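Local coordinates for tyrosyl-tRNA synthetase (Pyrococcus horikoshii, PDB 2CYC), which binds L-tyrosine and probably attaches it to tRNA(Tyr) in two steps, first activating it with ATP to Tyr-AMP and then passing it to the tRNA acceptor end, at residues 45-48 with 49-52; 55-58 with 59-62; 260-263 with 264-267; 355-358 with 359-363. All coordinates share one frame; numbering follows the deposited sequence.

Interaction 1: 45-48 with 49-52; sequences YIHL and GTGL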
loop_
_atom_site.group_PDB
_atom_site.type_symbol
_atom_site.label_atom_id
_atom_site.label_comp_id
_atom_site.label_asym_id
_atom_site.label_seq_id
_atom_site.Cartn_x
_atom_site.Cartn_y
_atom_site.Cartn_z
ATOM N N TYR A 45 17.289 -4.811 22.024
ATOM C CA TYR A 45 17.007 -5.187 23.400
ATOM C C TYR A 45 15.832 -4.392 23.937
ATOM O O TYR A 45 15.623 -3.238 23.565
ATOM C CB TYR A 45 18.243 -4.965 24.279
ATOM C CG TYR A 45 19.407 -5.860 23.903
ATOM C CD1 TYR A 45 20.535 -5.343 23.266
ATOM C CD2 TYR A 45 19.368 -7.228 24.169
ATOM C CE1 TYR A 45 21.598 -6.170 22.901
ATOM C CE2 TYR A 45 20.426 -8.068 23.811
ATOM C CZ TYR A 45 21.536 -7.531 23.176
ATOM O OH TYR A 45 22.581 -8.353 22.814
ATOM N N ILE A 46 15.056 -5.024 24.806
ATOM C CA ILE A 46 13.890 -4.387 25.391
ATOM C C ILE A 46 14.295 -3.452 26.532
ATOM O O ILE A 46 14.741 -3.915 27.585
ATOM C CB ILE A 46 12.910 -5.452 25.935
ATOM C CG1 ILE A 46 12.365 -6.294 24.773
ATOM C CG2 ILE A 46 11.778 -4.777 26.720
ATOM C CD1 ILE A 46 11.665 -7.575 25.227
ATOM N N HIS A 47 14.154 -2.143 26.321
ATOM C CA HIS A 47 14.499 -1.180 27.368
ATOM C C HIS A 47 13.296 -1.036 28.297
ATOM O O HIS A 47 12.217 -1.527 27.974
ATOM C CB HIS A 47 14.920 0.170 26.756
ATOM C CG HIS A 47 13.841 0.868 25.990
ATOM N ND1 HIS A 47 12.778 1.494 26.603
ATOM C CD2 HIS A 47 13.684 1.073 24.659
ATOM C CE1 HIS A 47 12.012 2.058 25.685
ATOM N NE2 HIS A 47 12.539 1.818 24.497
ATOM N N LEU A 48 13.473 -0.380 29.445
ATOM C CA LEU A 48 12.394 -0.261 30.437
ATOM C C LEU A 48 11.085 0.355 29.956
ATOM O O LEU A 48 10.004 -0.020 30.432
ATOM C CB LEU A 48 12.884 0.503 31.678
ATOM C CG LEU A 48 14.170 -0.026 32.316
ATOM C CD1 LEU A 48 14.409 0.662 33.663
ATOM C CD2 LEU A 48 14.062 -1.526 32.497
ATOM N N GLY A 49 11.172 1.309 29.037
ATOM C CA GLY A 49 9.958 1.922 28.526
ATOM C C GLY A 49 9.096 0.887 27.824
ATOM O O GLY A 49 7.892 0.794 28.056
ATOM N N THR A 50 9.725 0.086 26.974
ATOM C CA THR A 50 9.024 -0.943 26.210
ATOM C C THR A 50 8.441 -2.042 27.098
ATOM O O THR A 50 7.254 -2.366 27.016
ATOM C CB THR A 50 9.977 -1.577 25.189
ATOM O OG1 THR A 50 10.620 -0.536 24.451
ATOM C CG2 THR A 50 9.229 -2.469 24.216
ATOM N N GLY A 51 9.280 -2.613 27.953
ATOM C CA GLY A 51 8.811 -3.679 28.811
ATOM C C GLY A 51 7.966 -3.263 30.000
ATOM O O GLY A 51 6.831 -3.734 30.148
ATOM N N LEU A 52 8.502 -2.377 30.840
ATOM C CA LEU A 52 7.801 -1.951 32.050
ATOM C C LEU A 52 6.525 -1.139 31.864
ATOM O O LEU A 52 5.510 -1.441 32.484
ATOM C CB LEU A 52 8.761 -1.195 32.982
ATOM C CG LEU A 52 10.064 -1.947 33.275
ATOM C CD1 LEU A 52 10.709 -1.344 34.512
ATOM C CD2 LEU A 52 9.787 -3.443 33.493
#
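His47 O takes the amide of Gly51 N at 3.1 Å, and the N-H...O angle of 175° makes this an almost straight bond that closes the first turn of helix 48-63. The same residue caps the helix with its side chain. With CG set between the backbone N and the carbonyl carbon (chi1 64°), the imidazole folds back over the helix start, and ND1 accepts from Gly49 N at 2.9 Å. That capping bond is weak, because the angle at the hydrogen is only 126°, though the amide lies at the ring edge, near its plane. One ring face is covered by Thr50: OG1 stands 3.0 Å above the plane toward the rim, and CB makes a CH-pi contact 4.3 Å from the centroid. Ile46 CG2 rests 3.5 Å from Gly51 N, while Leu48 and Leu52 run side by side, CD2 to CD1 3.9 Å. The run His-Leu-Gly-Thr probably corresponds to the HIGH signature of class I synthetases. NE2 of His47 is hydrogen-bonded to Ser253 OG of the KMSKS region, so the imidazole has a partner at each nitrogen, weakly at ND1, which probably restrains its rotation and links this HIGH-like run to the KMSKS region.

Interaction 2: 55-58 with 59-62; sequences GAKI and ADFQ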
loop_
_atom_site.group_PDB
_atom_site.type_symbol
_atom_site.label_atom_id
_atom_site.label_comp_id
_atom_site.label_asym_id
_atom_site.label_seq_id
_atom_site.Cartn_x
_atom_site.Cartn_y
_atom_site.Cartn_z
ATOM N N GLY A 55 4.084 -3.323 30.006
ATOM C CA GLY A 55 3.766 -4.398 30.925
ATOM C C GLY A 55 2.823 -3.945 32.010
ATOM O O GLY A 55 1.877 -4.659 32.350
ATOM N N ALA A 56 3.079 -2.759 32.562
ATOM C CA ALA A 56 2.214 -2.213 33.602
ATOM C C ALA A 56 0.781 -2.048 33.077
ATOM O O ALA A 56 -0.173 -2.438 33.743
ATOM C CB ALA A 56 2.750 -0.880 34.078
ATOM N N LYS A 57 0.620 -1.489 31.878
ATOM C CA LYS A 57 -0.733 -1.307 31.347
ATOM C C LYS A 57 -1.408 -2.644 31.035
ATOM O O LYS A 57 -2.606 -2.813 31.279
ATOM C CB LYS A 57 -0.729 -0.421 30.092
ATOM C CG LYS A 57 -0.391 1.046 30.350
ATOM C CD LYS A 57 -1.044 1.578 31.642
ATOM C CE LYS A 57 -2.572 1.484 31.611
ATOM N NZ LYS A 57 -3.164 1.800 32.945
ATOM N N ILE A 58 -0.644 -3.589 30.490
ATOM C CA ILE A 58 -1.209 -4.886 30.185
ATOM C C ILE A 58 -1.763 -5.477 31.487
ATOM O O ILE A 58 -2.875 -6.020 31.509
ATOM C CB ILE A 58 -0.147 -5.802 29.543
ATOM C CG1 ILE A 58 0.031 -5.406 28.063
ATOM C CG2 ILE A 58 -0.567 -7.251 29.658
ATOM C CD1 ILE A 58 1.277 -6.014 27.401
ATOM N N ALA A 59 -1.008 -5.333 32.576
ATOM C CA ALA A 59 -1.450 -5.836 33.875
ATOM C C ALA A 59 -2.740 -5.137 34.292
ATOM O O ALA A 59 -3.682 -5.787 34.754
ATOM C CB ALA A 59 -0.361 -5.611 34.943
ATOM N N ASP A 60 -2.783 -3.814 34.137
ATOM C CA ASP A 60 -3.980 -3.056 34.499
ATOM C C ASP A 60 -5.185 -3.499 33.681
ATOM O O ASP A 60 -6.284 -3.684 34.223
ATOM C CB ASP A 60 -3.789 -1.550 34.271
ATOM C CG ASP A 60 -2.733 -0.945 35.172
ATOM O OD1 ASP A 60 -2.472 -1.499 36.262
ATOM O OD2 ASP A 60 -2.175 0.105 34.796
ATOM N N PHE A 61 -4.977 -3.655 32.374
ATOM C CA PHE A 61 -6.064 -4.040 31.488
ATOM C C PHE A 61 -6.651 -5.401 31.867
ATOM O O PHE A 61 -7.874 -5.563 31.898
ATOM C CB PHE A 61 -5.604 -4.036 30.011
ATOM C CG PHE A 61 -5.156 -2.672 29.503
ATOM C CD1 PHE A 61 -5.761 -1.500 29.967
ATOM C CD2 PHE A 61 -4.148 -2.566 28.544
ATOM C CE1 PHE A 61 -5.370 -0.240 29.483
ATOM C CE2 PHE A 61 -3.744 -1.308 28.048
ATOM C CZ PHE A 61 -4.359 -0.142 28.521
ATOM N N GLN A 62 -5.787 -6.370 32.162
ATOM C CA GLN A 62 -6.244 -7.702 32.541
ATOM C C GLN A 62 -7.178 -7.586 33.754
ATOM O O GLN A 62 -8.255 -8.186 33.771
ATOM C CB GLN A 62 -5.055 -8.618 32.896
ATOM C CG GLN A 62 -4.098 -8.954 31.744
ATOM C CD GLN A 62 -3.040 -9.992 32.147
ATOM O OE1 GLN A 62 -2.395 -9.872 33.191
ATOM N NE2 GLN A 62 -2.862 -11.011 31.315
#
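Gly55 to Gln62 form regular alpha-helix, each amide from Ala59 to Gln62 bonding to the carbonyl four residues back, with the shortest link from Phe61 N to Lys57 O at 2.7 Å. Lys57 carries most of the side-chain contact. Its chain bends at two successive bonds (chi2 -40°, chi3 -60°), curling forward along the helix until NZ meets Asp60 OD2 at 2.7 Å. This salt bridge reaches the oxygen on its anti side, 17° out of the carboxylate plane. The aliphatic part of the same lysine packs against Phe61, whose CE2 lies 3.7 Å from CB and whose CZ lies 3.9 Å from CE. Over one face of that ring sits Lys57 O, 3.0 Å above the plane and displaced toward the rim. Gln62 CG comes 3.2 Å from Ile58 O, while its OE1 accepts from Asp112 N. The ammonium of Lys57 also reaches the carbonyls of Leu9, Val10 and Lys12, making four acceptors for three hydrogens, so at least one is shared; Asp60 OD1 pairs with Lys12 NZ. Such buried charges are probably stabilised by one another, and the lysine pins helix 48-63 of a beta-alpha-beta unit to the end of helix 3-11.

Interaction 3: 260-263 with 264-267; sequences AVFI and HDSP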
loop_
_atom_site.group_PDB
_atom_site.type_symbol
_atom_site.label_atom_id
_atom_site.label_comp_id
_atom_site.label_asym_id
_atom_site.label_seq_id
_atom_site.Cartn_x
_atom_site.Cartn_y
_atom_site.Cartn_z
ATOM N N ALA A 260 20.349 3.916 28.089
ATOM C CA ALA A 260 19.081 3.227 28.203
ATOM C C ALA A 260 19.317 2.005 29.072
ATOM O O ALA A 260 20.370 1.383 29.002
ATOM C CB ALA A 260 18.588 2.806 26.831
ATOM N N VAL A 261 18.350 1.674 29.915
ATOM C CA VAL A 261 18.492 0.497 30.744
ATOM C C VAL A 261 17.592 -0.587 30.159
ATOM O O VAL A 261 16.430 -0.333 29.829
ATOM C CB VAL A 261 18.104 0.789 32.201
ATOM C CG1 VAL A 261 18.024 -0.518 32.993
ATOM C CG2 VAL A 261 19.146 1.729 32.832
ATOM N N PHE A 262 18.150 -1.785 30.010
ATOM C CA PHE A 262 17.419 -2.920 29.469
ATOM C C PHE A 262 16.975 -3.844 30.600
ATOM O O PHE A 262 17.627 -3.929 31.646
ATOM C CB PHE A 262 18.294 -3.643 28.447
ATOM C CG PHE A 262 18.797 -2.733 27.354
ATOM C CD1 PHE A 262 20.145 -2.427 27.246
ATOM C CD2 PHE A 262 17.909 -2.157 26.449
ATOM C CE1 PHE A 262 20.602 -1.559 26.250
ATOM C CE2 PHE A 262 18.358 -1.287 25.449
ATOM C CZ PHE A 262 19.703 -0.990 25.351
ATOM N N ILE A 263 15.856 -4.524 30.395
ATOM C CA ILE A 263 15.299 -5.381 31.432
ATOM C C ILE A 263 16.263 -6.415 31.998
ATOM O O ILE A 263 16.156 -6.775 33.169
ATOM C CB ILE A 263 14.003 -6.088 30.946
ATOM C CG1 ILE A 263 14.282 -6.927 29.698
ATOM C CG2 ILE A 263 12.923 -5.052 30.661
ATOM C CD1 ILE A 263 13.054 -7.699 29.231
ATOM N N HIS A 264 17.208 -6.880 31.183
ATOM C CA HIS A 264 18.170 -7.865 31.652
ATOM C C HIS A 264 19.569 -7.311 31.943
ATOM O O HIS A 264 20.526 -8.076 32.064
ATOM C CB HIS A 264 18.263 -9.022 30.647
ATOM C CG HIS A 264 18.198 -8.579 29.221
ATOM N ND1 HIS A 264 19.167 -7.787 28.644
ATOM C CD2 HIS A 264 17.243 -8.757 28.276
ATOM C CE1 HIS A 264 18.810 -7.490 27.407
ATOM N NE2 HIS A 264 17.645 -8.066 27.159
ATOM N N ASP A 265 19.705 -5.992 32.055
ATOM C CA ASP A 265 21.021 -5.424 32.374
ATOM C C ASP A 265 21.494 -5.954 33.740
ATOM O O ASP A 265 20.695 -6.120 34.666
ATOM C CB ASP A 265 20.965 -3.891 32.423
ATOM C CG ASP A 265 21.111 -3.249 31.047
ATOM O OD1 ASP A 265 21.506 -3.957 30.091
ATOM O OD2 ASP A 265 20.847 -2.029 30.931
ATOM N N SER A 266 22.790 -6.219 33.869
ATOM C CA SER A 266 23.321 -6.740 35.128
ATOM C C SER A 266 23.224 -5.683 36.226
ATOM O O SER A 266 23.023 -4.495 35.945
ATOM C CB SER A 266 24.784 -7.148 34.957
ATOM O OG SER A 266 25.609 -5.999 34.825
ATOM N N PRO A 267 23.364 -6.101 37.497
ATOM C CA PRO A 267 23.286 -5.137 38.598
ATOM C C PRO A 267 24.325 -4.035 38.414
ATOM O O PRO A 267 24.037 -2.864 38.632
ATOM C CB PRO A 267 23.561 -5.995 39.831
ATOM C CG PRO A 267 22.985 -7.337 39.431
ATOM C CD PRO A 267 23.486 -7.480 38.012
HETATM O O HOH W 1 18.249 -6.279 35.251
#
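The Phe262 ring meets the carboxylate of Asp265 at its edge, OD1 lying in the ring plane 3.5 Å from CD1, with the two flat groups turned 79° against each other. Ala260 O stands over one face of this ring, toward the rim. The His264 imidazole is approached obliquely by its neighbours: its CD2 is 3.8 Å from Ile263 CG1 and its CE1 4.0 Å from Phe262 CB. Two hydrogen bonds fold the chain here. Asp265 N reaches Phe262 O at 3.0 Å with an N-H...O angle of 169°, coming from above the carbonyl plane. In return, Asp265 OD2 accepts from Phe262 N at 2.9 Å; the N-H points straight at the oxygen (174°), although it arrives from well above the carboxylate plane. OD2 has a second and stronger partner in Lys273 NZ of helix 267-276, which also bonds to Ala260 O. Water 1 donates to Ile263 O at 3.0 Å and bridges to Asp265 O, the latter separation being suspiciously short. His264 NE2 is held by Tyr97 OH. Phe262 to Asp265 thus form a type I beta turn whose last residue also returns its carboxylate to the amide of the first. It follows the KMSKS loop and leads into helix 267-276, which Ser266 N-caps through its side chain while Glu269 OE1 accepts from Ser266 N, a capping box.

Interaction 4: 355-358 with 359-363; sequences RRYF and EKHPE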
loop_
_atom_site.group_PDB
_atom_site.type_symbol
_atom_site.label_atom_id
_atom_site.label_comp_id
_atom_site.label_asym_id
_atom_site.label_seq_id
_atom_site.Cartn_x
_atom_site.Cartn_y
_atom_site.Cartn_z
ATOM N N ARG A 355 16.481 -11.214 35.107
ATOM C CA ARG A 355 17.879 -11.608 34.968
ATOM C C ARG A 355 18.010 -13.109 35.231
ATOM O O ARG A 355 18.688 -13.824 34.484
ATOM C CB ARG A 355 18.776 -10.840 35.949
ATOM C CG ARG A 355 18.964 -9.364 35.632
ATOM C CD ARG A 355 20.145 -8.789 36.423
ATOM N NE ARG A 355 19.962 -8.920 37.870
ATOM C CZ ARG A 355 19.162 -8.148 38.601
ATOM N NH1 ARG A 355 18.463 -7.175 38.024
ATOM N NH2 ARG A 355 19.051 -8.355 39.912
ATOM N N ARG A 356 17.352 -13.589 36.287
ATOM C CA ARG A 356 17.418 -15.012 36.605
ATOM C C ARG A 356 16.938 -15.875 35.446
ATOM O O ARG A 356 17.517 -16.924 35.173
ATOM C CB ARG A 356 16.611 -15.341 37.870
ATOM C CG ARG A 356 17.419 -15.142 39.156
ATOM C CD ARG A 356 16.732 -15.711 40.401
ATOM N NE ARG A 356 15.547 -14.957 40.814
ATOM C CZ ARG A 356 14.295 -15.302 40.522
ATOM N NH1 ARG A 356 13.278 -14.552 40.942
ATOM N NH2 ARG A 356 14.059 -16.403 39.815
ATOM N N TYR A 357 15.890 -15.437 34.756
ATOM C CA TYR A 357 15.391 -16.217 33.642
ATOM C C TYR A 357 16.411 -16.270 32.512
ATOM O O TYR A 357 16.751 -17.350 32.013
ATOM C CB TYR A 357 14.067 -15.653 33.108
ATOM C CG TYR A 357 13.577 -16.423 31.900
ATOM C CD1 TYR A 357 14.048 -16.121 30.625
ATOM C CD2 TYR A 357 12.735 -17.525 32.046
ATOM C CE1 TYR A 357 13.714 -16.901 29.531
ATOM C CE2 TYR A 357 12.385 -18.315 30.950
ATOM C CZ TYR A 357 12.888 -17.998 29.695
ATOM O OH TYR A 357 12.607 -18.793 28.604
ATOM N N PHE A 358 16.914 -15.111 32.102
ATOM C CA PHE A 358 17.867 -15.114 31.014
ATOM C C PHE A 358 19.194 -15.744 31.386
ATOM O O PHE A 358 19.955 -16.149 30.515
ATOM C CB PHE A 358 18.046 -13.706 30.461
ATOM C CG PHE A 358 16.865 -13.242 29.650
ATOM C CD1 PHE A 358 15.978 -12.292 30.154
ATOM C CD2 PHE A 358 16.615 -13.792 28.391
ATOM C CE1 PHE A 358 14.853 -11.891 29.411
ATOM C CE2 PHE A 358 15.497 -13.402 27.638
ATOM C CZ PHE A 358 14.614 -12.448 28.151
ATOM N N GLU A 359 19.464 -15.849 32.680
ATOM C CA GLU A 359 20.701 -16.464 33.129
ATOM C C GLU A 359 20.597 -17.981 32.998
ATOM O O GLU A 359 21.569 -18.648 32.642
ATOM C CB GLU A 359 20.977 -16.068 34.579
ATOM C CG GLU A 359 21.763 -14.762 34.700
ATOM C CD GLU A 359 21.687 -14.138 36.086
ATOM O OE1 GLU A 359 21.384 -14.863 37.057
ATOM O OE2 GLU A 359 21.942 -12.918 36.205
ATOM N N LYS A 360 19.407 -18.515 33.275
ATOM C CA LYS A 360 19.148 -19.950 33.199
ATOM C C LYS A 360 18.909 -20.407 31.763
ATOM O O LYS A 360 19.235 -21.542 31.400
ATOM C CB LYS A 360 17.923 -20.312 34.057
ATOM C CG LYS A 360 17.505 -21.780 33.973
ATOM C CD LYS A 360 16.277 -22.081 34.834
ATOM C CE LYS A 360 15.768 -23.508 34.590
ATOM N NZ LYS A 360 14.650 -23.896 35.493
ATOM N N HIS A 361 18.322 -19.521 30.959
ATOM C CA HIS A 361 18.012 -19.803 29.553
ATOM C C HIS A 361 18.789 -18.768 28.727
ATOM O O HIS A 361 18.255 -17.718 28.366
ATOM C CB HIS A 361 16.503 -19.645 29.317
ATOM C CG HIS A 361 15.653 -20.419 30.281
ATOM N ND1 HIS A 361 15.346 -21.753 30.104
ATOM C CD2 HIS A 361 15.042 -20.045 31.432
ATOM C CE1 HIS A 361 14.580 -22.165 31.101
ATOM N NE2 HIS A 361 14.381 -21.149 31.921
ATOM N N PRO A 362 20.060 -19.067 28.412
ATOM C CA PRO A 362 20.975 -18.210 27.650
ATOM C C PRO A 362 20.780 -18.124 26.134
ATOM O O PRO A 362 21.366 -17.261 25.491
ATOM C CB PRO A 362 22.338 -18.791 28.005
ATOM C CG PRO A 362 22.039 -20.262 27.975
ATOM C CD PRO A 362 20.700 -20.366 28.706
ATOM N N GLU A 363 19.978 -19.013 25.565
ATOM C CA GLU A 363 19.760 -19.006 24.118
ATOM C C GLU A 363 19.340 -17.626 23.592
ATOM O O GLU A 363 19.972 -17.082 22.686
ATOM C CB GLU A 363 18.696 -20.041 23.725
ATOM C CG GLU A 363 18.968 -21.467 24.208
ATOM C CD GLU A 363 18.910 -21.605 25.727
ATOM O OE1 GLU A 363 17.879 -21.227 26.331
ATOM O OE2 GLU A 363 19.897 -22.097 26.316
HETATM O O HOH W 2 21.958 -11.128 38.266
#
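Here helix 352-360 comes to its C-terminal end, and the side chains of Tyr357 and His361, four residues apart, stack where the chain leaves it. The rings form an offset stack with centroids 4.3 Å apart and planes inclined by 28°. The touching part is His361 CD2, which lies over one face of the tyrosine, toward the rim, and only 3.2 Å from Tyr357 CE2, a tight approach. Tyr357 reaches it because CG is anti to the backbone N (chi1 177°). On the histidine, one face receives Tyr357 OH and the opposite face is covered by Lys360 CG at 3.8 Å. The backbone beneath still holds: His361 N bonds to Tyr357 O at 2.9 Å, and Glu359 N to Arg355 O at 2.8 Å. A second i to i+4 pair runs along the helix through water 2, which accepts from Arg355 NE (3.0 Å), in the plane of the guanidinium, and donates to Glu359 OE2 (2.7 Å). The charged groups therefore interact through solvent, NE and OE2 themselves being 4.8 Å apart. Arg355 NH2 has a separate bond to Ile348 O. On the inner side, Phe358 faces Val100 of helix 87-108 and Leu365 of helix 363-370. At His361 the helical pattern breaks: the next carbonyl, Phe358 O, is faced by Pro362 N, which has no hydrogen to give. A residue departing from helical phi/psi just before a proline is a familiar way of ending an alpha-helix, here separating helix 352-360 from helix 363-370.

How the interactions relate
Interactions 1 and 2 lie in series on helix 48-63, their centres 14 Å apart; the first is the nearer to the substrate, with the side chain of Thr50 about 7 Å and that of Ile58 about 12 Å from the bound tyrosine. Interaction 3 runs alongside interaction 1, joined by probable hydrogen bonds from Leu48 N to Val261 O (3.0 Å) and from Ile263 N to Ile46 O (3.1 Å), so the HIGH-like segment and the chain following the KMSKS region are laced together. Interaction 4 is farther from the catalytic elements but touches interaction 3, where Arg355 CD packs 3.2 Å from Asp265 O and Phe358 meets His264 edge-to-face.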